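Local coordinates for protein insecticidal Delta-Endotoxin Cry8Ea1 (PDB 3EB7) that kills larvae of the underground pest Holotrichia parallela as an insecticidal toxin, probably by forming pores in gut membranes as other three-domain Cry toxins do, at residues A[514-518]-A[519-523]; A[465-468]-A[469-473]; A[216-219]-A[220-223]; A[505-508]-A[509-513]; A[532-536]-A[537-541]. All coordinates share one frame; numbering follows the deposited sequence.

Contact 1 of 5, residues A[514-518]-A[519-523]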
loop_
_atom_site.group_PDB
_atom_site.type_symbol
_atom_site.label_atom_id
_atom_site.label_comp_id
_atom_site.label_asym_id
_atom_site.label_seq_id
_atom_site.Cartn_x
_atom_site.Cartn_y
_atom_site.Cartn_z
ATOM N N ASP A 514 18.762 11.652 -17.842
ATOM C CA ASP A 514 18.085 11.306 -19.073
ATOM C C ASP A 514 17.290 10.002 -19.045
ATOM O O ASP A 514 17.501 9.110 -18.204
ATOM C CB ASP A 514 19.036 11.316 -20.230
ATOM C CG ASP A 514 20.284 10.636 -19.911
ATOM O OD1 ASP A 514 20.186 9.439 -19.554
ATOM O OD2 ASP A 514 21.351 11.290 -20.000
ATOM N N VAL A 515 16.359 9.965 -19.983
ATOM C CA VAL A 515 15.432 8.881 -20.204
ATOM C C VAL A 515 15.890 8.147 -21.457
ATOM O O VAL A 515 15.995 8.745 -22.521
ATOM C CB VAL A 515 14.027 9.465 -20.445
ATOM C CG1 VAL A 515 12.982 8.351 -20.567
ATOM C CG2 VAL A 515 13.688 10.432 -19.305
ATOM N N VAL A 516 16.217 6.872 -21.298
ATOM C CA VAL A 516 16.630 6.023 -22.400
ATOM C C VAL A 516 15.435 5.087 -22.758
ATOM O O VAL A 516 14.919 4.296 -21.932
ATOM C CB VAL A 516 17.933 5.250 -22.014
ATOM C CG1 VAL A 516 18.429 4.353 -23.128
ATOM C CG2 VAL A 516 19.041 6.220 -21.550
ATOM N N ARG A 517 14.970 5.229 -23.983
ATOM C CA ARG A 517 13.894 4.410 -24.498
ATOM C C ARG A 517 14.424 3.434 -25.543
ATOM O O ARG A 517 15.064 3.830 -26.543
ATOM C CB ARG A 517 12.769 5.268 -25.088
ATOM C CG ARG A 517 11.545 4.437 -25.494
ATOM C CD ARG A 517 11.638 3.898 -26.909
ATOM N NE ARG A 517 11.293 4.930 -27.891
ATOM C CZ ARG A 517 12.169 5.568 -28.675
ATOM N NH1 ARG A 517 13.477 5.303 -28.614
ATOM N NH2 ARG A 517 11.732 6.467 -29.533
ATOM N N GLY A 518 14.119 2.152 -25.319
ATOM C CA GLY A 518 14.576 1.087 -26.188
ATOM C C GLY A 518 16.080 1.050 -26.437
ATOM O O GLY A 518 16.514 0.480 -27.436
ATOM N N GLY A 519 16.879 1.644 -25.552
ATOM C CA GLY A 519 18.335 1.730 -25.749
ATOM C C GLY A 519 18.869 3.097 -26.193
ATOM O O GLY A 519 20.074 3.377 -26.098
ATOM N N THR A 520 17.979 3.970 -26.643
ATOM C CA THR A 520 18.380 5.294 -27.088
ATOM C C THR A 520 17.752 6.430 -26.259
ATOM O O THR A 520 16.631 6.298 -25.788
ATOM C CB THR A 520 18.184 5.463 -28.622
ATOM O OG1 THR A 520 17.595 6.727 -28.894
ATOM C CG2 THR A 520 17.293 4.388 -29.193
ATOM N N THR A 521 18.507 7.520 -26.070
ATOM C CA THR A 521 18.110 8.675 -25.263
ATOM C C THR A 521 17.047 9.473 -25.968
ATOM O O THR A 521 17.221 9.855 -27.139
ATOM C CB THR A 521 19.313 9.602 -25.002
ATOM O OG1 THR A 521 20.292 8.880 -24.259
ATOM C CG2 THR A 521 18.922 10.810 -24.180
ATOM N N VAL A 522 15.950 9.740 -25.265
ATOM C CA VAL A 522 14.853 10.500 -25.838
ATOM C C VAL A 522 14.637 11.844 -25.126
ATOM O O VAL A 522 13.972 12.738 -25.661
ATOM C CB VAL A 522 13.520 9.668 -25.900
ATOM C CG1 VAL A 522 13.549 8.661 -27.076
ATOM C CG2 VAL A 522 13.168 9.002 -24.516
ATOM N N ASN A 523 15.209 11.987 -23.930
ATOM C CA ASN A 523 15.089 13.197 -23.128
ATOM C C ASN A 523 16.372 13.362 -22.326
ATOM O O ASN A 523 16.949 12.377 -21.898
ATOM C CB ASN A 523 13.896 13.142 -22.160
ATOM C CG ASN A 523 12.543 13.132 -22.853
ATOM O OD1 ASN A 523 12.176 14.088 -23.539
ATOM N ND2 ASN A 523 11.773 12.079 -22.643
HETATM O O HOH W 1 15.874 1.341 -22.606
HETATM O O HOH W 2 14.884 6.826 -30.957
#
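R517 and T520 are joined by backbone bonds in both directions: R517 N gives to T520 O at 2.7 Å, and T520 N gives back to R517 O at 2.9 Å. Farther from the turn, V522 N meets V515 O at 2.9 Å along a nearly straight bond (172°). Water 1 bridges the strand end and the turn, accepting from G519 N and donating to V516 O. This is a beta hairpin of strands 511-517 and 520-527 with a type I' turn from R517 to T520, where G518 and G519 both take positive phi. A beta bulge shifts the register by one between V515 and V516, and strand 520-527 forms an outer edge of its five-stranded sheet. Among nonpolar contacts, V522 CG1 lies over one face of the R517 guanidinium, 3.7 Å from R517 CZ, while T520 CG2 sits at its edge. Bends at chi2 (-88°) and chi3 (-79°) fold the arginine chain back over V522. V516 CG1 presses on the turn, 3.3 Å from G519 C, and V515 CG1 touches V522 CG2 at 4.0 Å. As for side-chain polar groups, R517 NH1 gives to water 2, whereas R517 NE bonds to T554 O.

Contact 2 of 5, residues A[465-468]-A[469-473]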
loop_
_atom_site.group_PDB
_atom_site.type_symbol
_atom_site.label_atom_id
_atom_site.label_comp_id
_atom_site.label_asym_id
_atom_site.label_seq_id
_atom_site.Cartn_x
_atom_site.Cartn_y
_atom_site.Cartn_z
ATOM N N ASN A 465 16.321 2.535 3.800
ATOM C CA ASN A 465 15.698 3.746 4.312
ATOM C C ASN A 465 14.173 3.532 4.163
ATOM O O ASN A 465 13.754 2.610 3.453
ATOM C CB ASN A 465 16.191 4.979 3.516
ATOM C CG ASN A 465 15.746 4.964 2.047
ATOM O OD1 ASN A 465 14.554 4.868 1.740
ATOM N ND2 ASN A 465 16.709 5.060 1.134
ATOM N N GLU A 466 13.351 4.360 4.810
ATOM C CA GLU A 466 11.885 4.269 4.680
ATOM C C GLU A 466 11.272 5.517 4.035
ATOM O O GLU A 466 10.194 5.977 4.429
ATOM C CB GLU A 466 11.227 3.998 6.041
ATOM C CG GLU A 466 11.779 2.763 6.796
ATOM C CD GLU A 466 11.510 1.472 6.052
ATOM O OE1 GLU A 466 10.586 1.456 5.199
ATOM O OE2 GLU A 466 12.205 0.462 6.309
ATOM N N VAL A 467 11.975 6.066 3.047
ATOM C CA VAL A 467 11.493 7.198 2.274
ATOM C C VAL A 467 10.181 6.846 1.543
ATOM O O VAL A 467 9.341 7.715 1.294
ATOM C CB VAL A 467 12.601 7.737 1.300
ATOM C CG1 VAL A 467 12.021 8.733 0.253
ATOM C CG2 VAL A 467 13.742 8.401 2.105
ATOM N N GLY A 468 10.004 5.561 1.255
ATOM C CA GLY A 468 8.820 5.059 0.593
ATOM C C GLY A 468 7.553 5.113 1.421
ATOM O O GLY A 468 6.483 4.882 0.890
ATOM N N HIS A 469 7.645 5.457 2.708
ATOM C CA HIS A 469 6.433 5.770 3.480
ATOM C C HIS A 469 5.623 6.862 2.847
ATOM O O HIS A 469 4.417 6.883 3.003
ATOM C CB HIS A 469 6.709 6.162 4.920
ATOM C CG HIS A 469 7.167 5.035 5.786
ATOM N ND1 HIS A 469 7.769 5.245 7.004
ATOM C CD2 HIS A 469 7.107 3.694 5.618
ATOM C CE1 HIS A 469 8.059 4.079 7.553
ATOM N NE2 HIS A 469 7.675 3.123 6.727
ATOM N N TYR A 470 6.283 7.754 2.129
ATOM C CA TYR A 470 5.604 8.774 1.324
ATOM C C TYR A 470 5.143 8.307 -0.069
ATOM O O TYR A 470 4.283 8.959 -0.672
ATOM C CB TYR A 470 6.523 9.988 1.135
ATOM C CG TYR A 470 6.588 10.915 2.334
ATOM C CD1 TYR A 470 7.636 10.823 3.253
ATOM C CD2 TYR A 470 5.575 11.866 2.556
ATOM C CE1 TYR A 470 7.708 11.668 4.370
ATOM C CE2 TYR A 470 5.620 12.705 3.675
ATOM C CZ TYR A 470 6.684 12.602 4.572
ATOM O OH TYR A 470 6.730 13.447 5.656
ATOM N N LEU A 471 5.702 7.200 -0.586
ATOM C CA LEU A 471 5.602 6.891 -2.045
ATOM C C LEU A 471 4.729 5.661 -2.349
ATOM O O LEU A 471 4.351 5.423 -3.483
ATOM C CB LEU A 471 7.017 6.719 -2.650
ATOM C CG LEU A 471 8.077 7.738 -2.167
ATOM C CD1 LEU A 471 9.494 7.390 -2.642
ATOM C CD2 LEU A 471 7.739 9.183 -2.585
ATOM N N GLY A 472 4.429 4.876 -1.316
ATOM C CA GLY A 472 3.648 3.661 -1.457
ATOM C C GLY A 472 4.519 2.491 -1.829
ATOM O O GLY A 472 4.006 1.461 -2.283
ATOM N N GLY A 473 5.827 2.648 -1.609
ATOM C CA GLY A 473 6.852 1.660 -2.014
ATOM C C GLY A 473 8.257 2.271 -2.024
ATOM O O GLY A 473 8.403 3.453 -1.850
#
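H469 folds back over E466, whose CB sits above the imidazole face in a CH-pi contact, 3.7 Å from the ring centroid. H469 CG takes the position beside its own backbone N (chi1 -71°), which brings the ring over E466 O as well. The tight part of the contact lies at the turn itself. G468 O receives L471 N at 2.9 Å, G472 N at 3.0 Å, and G473 N through a weak bond, a convergence that curls the chain sharply through the glycines. Before it, H469 N bonds to E466 O and Y470 N to V467 O, the i to i+3 pattern of a short 3-10 turn led in by an Asx turn, N465 OD1 accepting from V467 N at 3.1 Å. The loop between strands 448-452 and 476-478 rests on helix 161-191: R187 bonds to both E466 O and H469 ND1, and Y470 OH reaches D180. V467 CG1 and L471 CD1 run side by side on the buried flank, 4.1 Å apart. Packing is looser at the partly exposed E466 carboxylate, where OE1 stays 3.7 Å from H469 NE2 and OE2 makes a long, weak ion pair with K274.

Contact 3 of 5, residues A[216-219]-A[220-223]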
loop_
_atom_site.group_PDB
_atom_site.type_symbol
_atom_site.label_atom_id
_atom_site.label_comp_id
_atom_site.label_asym_id
_atom_site.label_seq_id
_atom_site.Cartn_x
_atom_site.Cartn_y
_atom_site.Cartn_z
ATOM N N LEU A 216 -1.128 4.926 5.547
ATOM C CA LEU A 216 -0.185 5.128 4.453
ATOM C C LEU A 216 -0.757 4.972 3.055
ATOM O O LEU A 216 -0.494 5.815 2.201
ATOM C CB LEU A 216 1.066 4.247 4.623
ATOM C CG LEU A 216 1.886 4.487 5.897
ATOM C CD1 LEU A 216 3.107 3.672 5.742
ATOM C CD2 LEU A 216 2.229 6.025 6.165
ATOM N N ASP A 217 -1.516 3.903 2.815
ATOM C CA ASP A 217 -2.058 3.620 1.459
ATOM C C ASP A 217 -2.988 4.725 0.960
ATOM O O ASP A 217 -2.901 5.117 -0.207
ATOM C CB ASP A 217 -2.770 2.239 1.378
ATOM C CG ASP A 217 -1.764 1.033 1.390
ATOM O OD1 ASP A 217 -0.507 1.303 1.316
ATOM O OD2 ASP A 217 -2.220 -0.162 1.476
ATOM N N ILE A 218 -3.874 5.250 1.812
ATOM C CA ILE A 218 -4.748 6.336 1.321
ATOM C C ILE A 218 -3.980 7.674 1.152
ATOM O O ILE A 218 -4.217 8.432 0.230
ATOM C CB ILE A 218 -6.071 6.538 2.160
ATOM C CG1 ILE A 218 -7.077 7.374 1.364
ATOM C CG2 ILE A 218 -5.791 7.190 3.518
ATOM C CD1 ILE A 218 -7.427 6.785 0.008
ATOM N N MET A 219 -3.056 7.933 2.058
ATOM C CA MET A 219 -2.231 9.124 2.009
ATOM C C MET A 219 -1.413 9.153 0.707
ATOM O O MET A 219 -1.256 10.199 0.094
ATOM C CB MET A 219 -1.366 9.172 3.287
ATOM C CG MET A 219 -0.351 10.306 3.351
ATOM S SD MET A 219 1.262 9.794 2.687
ATOM C CE MET A 219 1.534 8.212 3.435
ATOM N N THR A 220 -0.919 7.991 0.271
ATOM C CA THR A 220 -0.139 7.862 -0.972
ATOM C C THR A 220 -0.909 8.447 -2.170
ATOM O O THR A 220 -0.301 8.969 -3.115
ATOM C CB THR A 220 0.264 6.361 -1.254
ATOM O OG1 THR A 220 0.964 5.841 -0.135
ATOM C CG2 THR A 220 1.179 6.232 -2.462
ATOM N N LEU A 221 -2.241 8.387 -2.121
ATOM C CA LEU A 221 -3.057 8.818 -3.257
ATOM C C LEU A 221 -3.348 10.334 -3.251
ATOM O O LEU A 221 -3.812 10.888 -4.266
ATOM C CB LEU A 221 -4.355 7.997 -3.320
ATOM C CG LEU A 221 -4.210 6.460 -3.306
ATOM C CD1 LEU A 221 -5.564 5.815 -3.231
ATOM C CD2 LEU A 221 -3.517 5.989 -4.586
ATOM N N PHE A 222 -3.061 10.995 -2.112
ATOM C CA PHE A 222 -3.367 12.433 -1.931
ATOM C C PHE A 222 -2.897 13.347 -3.076
ATOM O O PHE A 222 -3.623 14.271 -3.448
ATOM C CB PHE A 222 -2.833 12.971 -0.589
ATOM C CG PHE A 222 -3.596 12.482 0.631
ATOM C CD1 PHE A 222 -3.109 12.754 1.914
ATOM C CD2 PHE A 222 -4.808 11.762 0.503
ATOM C CE1 PHE A 222 -3.773 12.333 3.036
ATOM C CE2 PHE A 222 -5.497 11.347 1.641
ATOM C CZ PHE A 222 -4.969 11.615 2.906
ATOM N N PRO A 223 -1.665 13.125 -3.609
ATOM C CA PRO A 223 -1.196 14.008 -4.710
ATOM C C PRO A 223 -2.028 13.936 -5.975
ATOM O O PRO A 223 -2.061 14.899 -6.764
ATOM C CB PRO A 223 0.231 13.487 -5.000
ATOM C CG PRO A 223 0.636 12.758 -3.719
ATOM C CD PRO A 223 -0.629 12.144 -3.214
#
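T220 N closes a full helical turn onto L216 O at 2.9 Å, after which the chain tightens: L221 N bonds to I218 O at 3.1 Å and F222 N to M219 O at 3.0 Å, both spanning three residues. A 3-10 segment follows at F222 and P223. L216 O also takes the hydroxyl of T220, OG1 donating at 2.8 Å from above the carbonyl plane. This second grip comes from OG1 standing beside the T220 backbone N (chi1 -56°), so one carbonyl holds both the backbone N-H and the hydroxyl of T220, and the buried OG1 is satisfied on the preceding turn. F222 turns back over the helix it has just left. One face of its ring lies flat on M219, whose CA sits 3.6 Å from the ring centroid, only 7° off the ring normal. M219 CG touches the same ring at F222 CD1, 4.0 Å away, before the methionine chain bends off at chi2. On another flank I218 CD1 meets L221 CD1 at 3.9 Å, the two side chains crossing at about a right angle. At this end of helix 198-220, in the N-terminal helical bundle of the toxin, I218 and L221 lie against helix 2-20, I218 and F222 against helix 133-153, and M219 and F222 against helix 161-191, while D217 forms a salt bridge with R240, just ahead of strand 241-243.

Contact 4 of 5, residues A[505-508]-A[509-513]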
loop_
_atom_site.group_PDB
_atom_site.type_symbol
_atom_site.label_atom_id
_atom_site.label_comp_id
_atom_site.label_asym_id
_atom_site.label_seq_id
_atom_site.Cartn_x
_atom_site.Cartn_y
_atom_site.Cartn_z
ATOM N N TYR A 505 11.067 12.827 -8.013
ATOM C CA TYR A 505 12.356 12.633 -7.361
ATOM C C TYR A 505 12.536 13.504 -6.129
ATOM O O TYR A 505 11.790 14.413 -5.891
ATOM C CB TYR A 505 13.507 12.884 -8.337
ATOM C CG TYR A 505 13.762 14.365 -8.583
ATOM C CD1 TYR A 505 13.059 15.051 -9.565
ATOM C CD2 TYR A 505 14.690 15.083 -7.799
ATOM C CE1 TYR A 505 13.284 16.410 -9.799
ATOM C CE2 TYR A 505 14.911 16.440 -8.012
ATOM C CZ TYR A 505 14.210 17.092 -9.020
ATOM O OH TYR A 505 14.412 18.429 -9.244
ATOM N N CYS A 506 13.554 13.194 -5.347
ATOM C CA CYS A 506 13.991 14.050 -4.280
ATOM C C CYS A 506 15.532 13.994 -4.317
ATOM O O CYS A 506 16.110 12.887 -4.416
ATOM C CB CYS A 506 13.430 13.541 -2.952
ATOM S SG CYS A 506 14.068 14.415 -1.493
ATOM N N SER A 507 16.199 15.155 -4.264
ATOM C CA SER A 507 17.680 15.174 -4.142
ATOM C C SER A 507 18.200 16.315 -3.293
ATOM O O SER A 507 17.542 17.331 -3.165
ATOM C CB SER A 507 18.352 15.247 -5.499
ATOM O OG SER A 507 17.956 16.419 -6.172
ATOM N N SER A 508 19.376 16.105 -2.698
ATOM C CA SER A 508 20.141 17.140 -2.017
ATOM C C SER A 508 21.104 17.851 -2.995
ATOM O O SER A 508 21.819 18.761 -2.597
ATOM C CB SER A 508 20.948 16.519 -0.870
ATOM O OG SER A 508 21.745 15.441 -1.356
ATOM N N VAL A 509 21.113 17.434 -4.266
ATOM C CA VAL A 509 22.048 17.951 -5.277
ATOM C C VAL A 509 21.346 18.236 -6.603
ATOM O O VAL A 509 20.281 17.680 -6.844
ATOM C CB VAL A 509 23.252 16.983 -5.529
ATOM C CG1 VAL A 509 24.108 16.900 -4.312
ATOM C CG2 VAL A 509 22.790 15.588 -6.031
ATOM N N ASP A 510 21.920 19.115 -7.435
ATOM C CA ASP A 510 21.460 19.295 -8.822
ATOM C C ASP A 510 22.159 18.182 -9.634
ATOM O O ASP A 510 23.241 17.777 -9.259
ATOM C CB ASP A 510 21.851 20.662 -9.437
ATOM C CG ASP A 510 21.546 21.881 -8.536
ATOM O OD1 ASP A 510 22.411 22.822 -8.496
ATOM O OD2 ASP A 510 20.470 21.947 -7.885
ATOM N N PHE A 511 21.564 17.722 -10.751
ATOM C CA PHE A 511 22.053 16.550 -11.484
ATOM C C PHE A 511 21.530 16.545 -12.909
ATOM O O PHE A 511 20.493 17.132 -13.223
ATOM C CB PHE A 511 21.635 15.217 -10.791
ATOM C CG PHE A 511 20.146 15.047 -10.645
ATOM C CD1 PHE A 511 19.437 14.217 -11.503
ATOM C CD2 PHE A 511 19.423 15.780 -9.675
ATOM C CE1 PHE A 511 18.026 14.110 -11.385
ATOM C CE2 PHE A 511 18.055 15.665 -9.556
ATOM C CZ PHE A 511 17.357 14.834 -10.425
ATOM N N ASP A 512 22.265 15.854 -13.769
ATOM C CA ASP A 512 21.852 15.543 -15.119
ATOM C C ASP A 512 20.959 14.258 -15.139
ATOM O O ASP A 512 21.295 13.255 -14.533
ATOM C CB ASP A 512 23.118 15.336 -15.971
ATOM C CG ASP A 512 23.813 16.663 -16.363
ATOM O OD1 ASP A 512 23.281 17.763 -16.063
ATOM O OD2 ASP A 512 24.891 16.603 -17.018
ATOM N N LEU A 513 19.829 14.300 -15.831
ATOM C CA LEU A 513 18.965 13.143 -15.937
ATOM C C LEU A 513 18.646 12.891 -17.395
ATOM O O LEU A 513 18.310 13.802 -18.110
ATOM C CB LEU A 513 17.653 13.328 -15.142
ATOM C CG LEU A 513 16.707 12.105 -15.084
ATOM C CD1 LEU A 513 15.901 12.091 -13.790
ATOM C CD2 LEU A 513 15.782 11.991 -16.323
#
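V509 and S507 are joined by a hydroxyl bond: S507 OG donates to V509 O at 2.7 Å, lying in the carbonyl plane. OG stands between the backbone N and the carbonyl carbon of S507 (chi1 60°), a placement that aims it across the bend rather than along the strand. The isopropyl group of V509 lies against the preceding peptide, with CG1 3.4 Å from S508 O. S508 turns its hydroxyl to G575 O. F511 packs on the residues before the bend. Its ring comes edge-on to the face of Y505 in a T-shaped stack, with centroids 5.1 Å apart and planes at 80°. The touching atoms are F511 CE2 and CZ, the former 3.6 Å from Y505 CE2, while CZ stands above the tyrosine face toward its rim. The same CE2 of F511 is 3.5 Å from S507 OG, so serine and tyrosine together border one end of the phenyl ring. Y505 OH ends on N528 O. All five of these residues are buried. The chain passes here from strand 498-507, paired with strands 545-548 and 578-588, to strand 511-517, which belongs to the other sheet of the C-terminal beta sandwich. Y505 and F511 meet in the core between those sheets, with F527, V566 and V578 from strands 520-527, 559-567 and 578-588 packed round F511.

Contact 5 of 5, residues A[532-536]-A[537-541]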
loop_
_atom_site.group_PDB
_atom_site.type_symbol
_atom_site.label_atom_id
_atom_site.label_comp_id
_atom_site.label_asym_id
_atom_site.label_seq_id
_atom_site.Cartn_x
_atom_site.Cartn_y
_atom_site.Cartn_z
ATOM N N PRO A 532 17.441 19.739 1.599
ATOM C CA PRO A 532 18.791 19.968 2.154
ATOM C C PRO A 532 19.543 18.642 2.337
ATOM O O PRO A 532 18.966 17.563 2.132
ATOM C CB PRO A 532 18.514 20.658 3.501
ATOM C CG PRO A 532 17.142 20.151 3.906
ATOM C CD PRO A 532 16.375 19.916 2.626
ATOM N N ASN A 533 20.820 18.735 2.685
ATOM C CA ASN A 533 21.627 17.572 3.032
ATOM C C ASN A 533 21.265 17.128 4.448
ATOM O O ASN A 533 21.831 17.630 5.418
ATOM C CB ASN A 533 23.103 17.976 2.991
ATOM C CG ASN A 533 24.026 16.843 2.581
ATOM O OD1 ASN A 533 24.747 16.967 1.593
ATOM N ND2 ASN A 533 24.009 15.749 3.321
ATOM N N VAL A 534 20.281 16.236 4.568
ATOM C CA VAL A 534 19.832 15.739 5.875
ATOM C C VAL A 534 19.629 14.246 5.727
ATOM O O VAL A 534 19.577 13.745 4.600
ATOM C CB VAL A 534 18.508 16.415 6.370
ATOM C CG1 VAL A 534 18.783 17.757 6.992
ATOM C CG2 VAL A 534 17.461 16.552 5.222
ATOM N N GLY A 535 19.571 13.534 6.850
ATOM C CA GLY A 535 19.175 12.121 6.828
ATOM C C GLY A 535 17.769 11.967 6.243
ATOM O O GLY A 535 16.910 12.865 6.381
ATOM N N TRP A 536 17.538 10.831 5.594
ATOM C CA TRP A 536 16.257 10.536 4.966
ATOM C C TRP A 536 15.035 10.729 5.896
ATOM O O TRP A 536 13.958 11.016 5.418
ATOM C CB TRP A 536 16.274 9.132 4.311
ATOM C CG TRP A 536 16.361 8.028 5.278
ATOM C CD1 TRP A 536 17.494 7.350 5.648
ATOM C CD2 TRP A 536 15.267 7.419 6.009
ATOM N NE1 TRP A 536 17.183 6.402 6.591
ATOM C CE2 TRP A 536 15.828 6.411 6.826
ATOM C CE3 TRP A 536 13.873 7.659 6.078
ATOM C CZ2 TRP A 536 15.043 5.633 7.714
ATOM C CZ3 TRP A 536 13.096 6.893 6.963
ATOM C CH2 TRP A 536 13.686 5.895 7.774
ATOM N N GLN A 537 15.211 10.601 7.210
ATOM C CA GLN A 537 14.110 10.673 8.169
ATOM C C GLN A 537 13.549 12.066 8.233
ATOM O O GLN A 537 12.374 12.259 8.565
ATOM C CB GLN A 537 14.579 10.270 9.553
ATOM C CG GLN A 537 15.082 8.811 9.694
ATOM C CD GLN A 537 16.608 8.655 9.435
ATOM O OE1 GLN A 537 17.283 9.568 8.892
ATOM N NE2 GLN A 537 17.154 7.481 9.833
ATOM N N SER A 538 14.376 13.039 7.867
ATOM C CA SER A 538 13.965 14.436 7.850
ATOM C C SER A 538 13.277 14.866 6.544
ATOM O O SER A 538 12.748 15.975 6.465
ATOM C CB SER A 538 15.156 15.357 8.190
ATOM O OG SER A 538 15.782 14.926 9.392
ATOM N N LEU A 539 13.255 14.013 5.530
ATOM C CA LEU A 539 12.603 14.423 4.271
ATOM C C LEU A 539 11.106 14.565 4.481
ATOM O O LEU A 539 10.517 13.797 5.199
ATOM C CB LEU A 539 12.905 13.471 3.105
ATOM C CG LEU A 539 14.389 13.260 2.824
ATOM C CD1 LEU A 539 14.652 12.327 1.608
ATOM C CD2 LEU A 539 15.139 14.611 2.674
ATOM N N LYS A 540 10.508 15.561 3.859
ATOM C CA LYS A 540 9.079 15.821 3.978
ATOM C C LYS A 540 8.400 15.813 2.628
ATOM O O LYS A 540 9.072 15.741 1.599
ATOM C CB LYS A 540 8.863 17.144 4.691
ATOM C CG LYS A 540 8.544 16.946 6.178
ATOM C CD LYS A 540 9.751 16.882 7.027
ATOM C CE LYS A 540 9.373 16.953 8.512
ATOM N NZ LYS A 540 8.925 15.677 9.121
ATOM N N TYR A 541 7.073 15.888 2.619
ATOM C CA TYR A 541 6.318 15.939 1.369
ATOM C C TYR A 541 6.885 16.948 0.346
ATOM O O TYR A 541 7.108 16.586 -0.797
ATOM C CB TYR A 541 4.827 16.221 1.606
ATOM C CG TYR A 541 4.083 16.161 0.305
ATOM C CD1 TYR A 541 3.689 14.928 -0.237
ATOM C CD2 TYR A 541 3.865 17.324 -0.452
ATOM C CE1 TYR A 541 3.050 14.854 -1.494
ATOM C CE2 TYR A 541 3.233 17.274 -1.708
ATOM C CZ TYR A 541 2.825 16.028 -2.213
ATOM O OH TYR A 541 2.173 15.966 -3.422
HETATM O O HOH W 3 11.373 10.666 5.346
#
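S538 N bonds to G535 O at 2.9 Å and L539 N to W536 O at 3.1 Å, two consecutive i to i+3 bonds that coil the backbone into one short 3-10 turn. The turn lies in the long loop between strands 520-527 and 545-548 of the C-terminal beta sandwich, and an inverse gamma turn centred on N533 precedes it. The main side-chain feature is a stack between neighbours: the Q537 amide lies almost flat over one face of the W536 indole, the planes 19° apart. Q537 CG sits above the six-membered ring in a CH-pi contact, 3.6 Å from its centroid, while CD lies 3.5 Å from W536 CE2, toward the rim of the indole. Two torsions make this possible. W536 CG stands between its backbone N and carbonyl carbon (chi1 67°), which lays the ring back along the Q537 backbone, and the glutamine chain bends at chi2 (90°) to bring its amide round over the indole. W536 also packs on the chain at N465, E466 and V467 and touches R187 of helix 161-191, so the turn presses its aromatic side inward and carries Q537 at the surface. A smaller apolar group forms on another flank, where V534 CG2 meets S538 CB at 3.9 Å and L539 CD2 at 4.0 Å. L539 itself is buried and reaches Y579 and C506. Water 3 bridges the carbonyls of the turn, donating to W536 O at 2.6 Å and to L539 O at 3.2 Å.

Contacts 2, 3 and 4 are buried, contact 5 lies at the surface and contact 1 is partly buried. Contacts 1 and 4 share strand 511-517: aromatic rings fill the interior at its start, whereas a hairpin with bound waters forms at its far end. Contacts 2, 3 and 5 cluster where the helical bundle meets the C-terminal sandwich. M219 CE lies 3.2 Å from H469 O, V467 CG2 is 3.4 Å from W536 CB, and Y541 OH touches P223 CB. All three rely on i to i+3 backbone bonds, yet contact 3 is mainly apolar, contact 2 engages charged and polar helix residues, and contact 5 has its polar side chain stacked at the surface. Contacts 4 and 5 meet through C506 and L539.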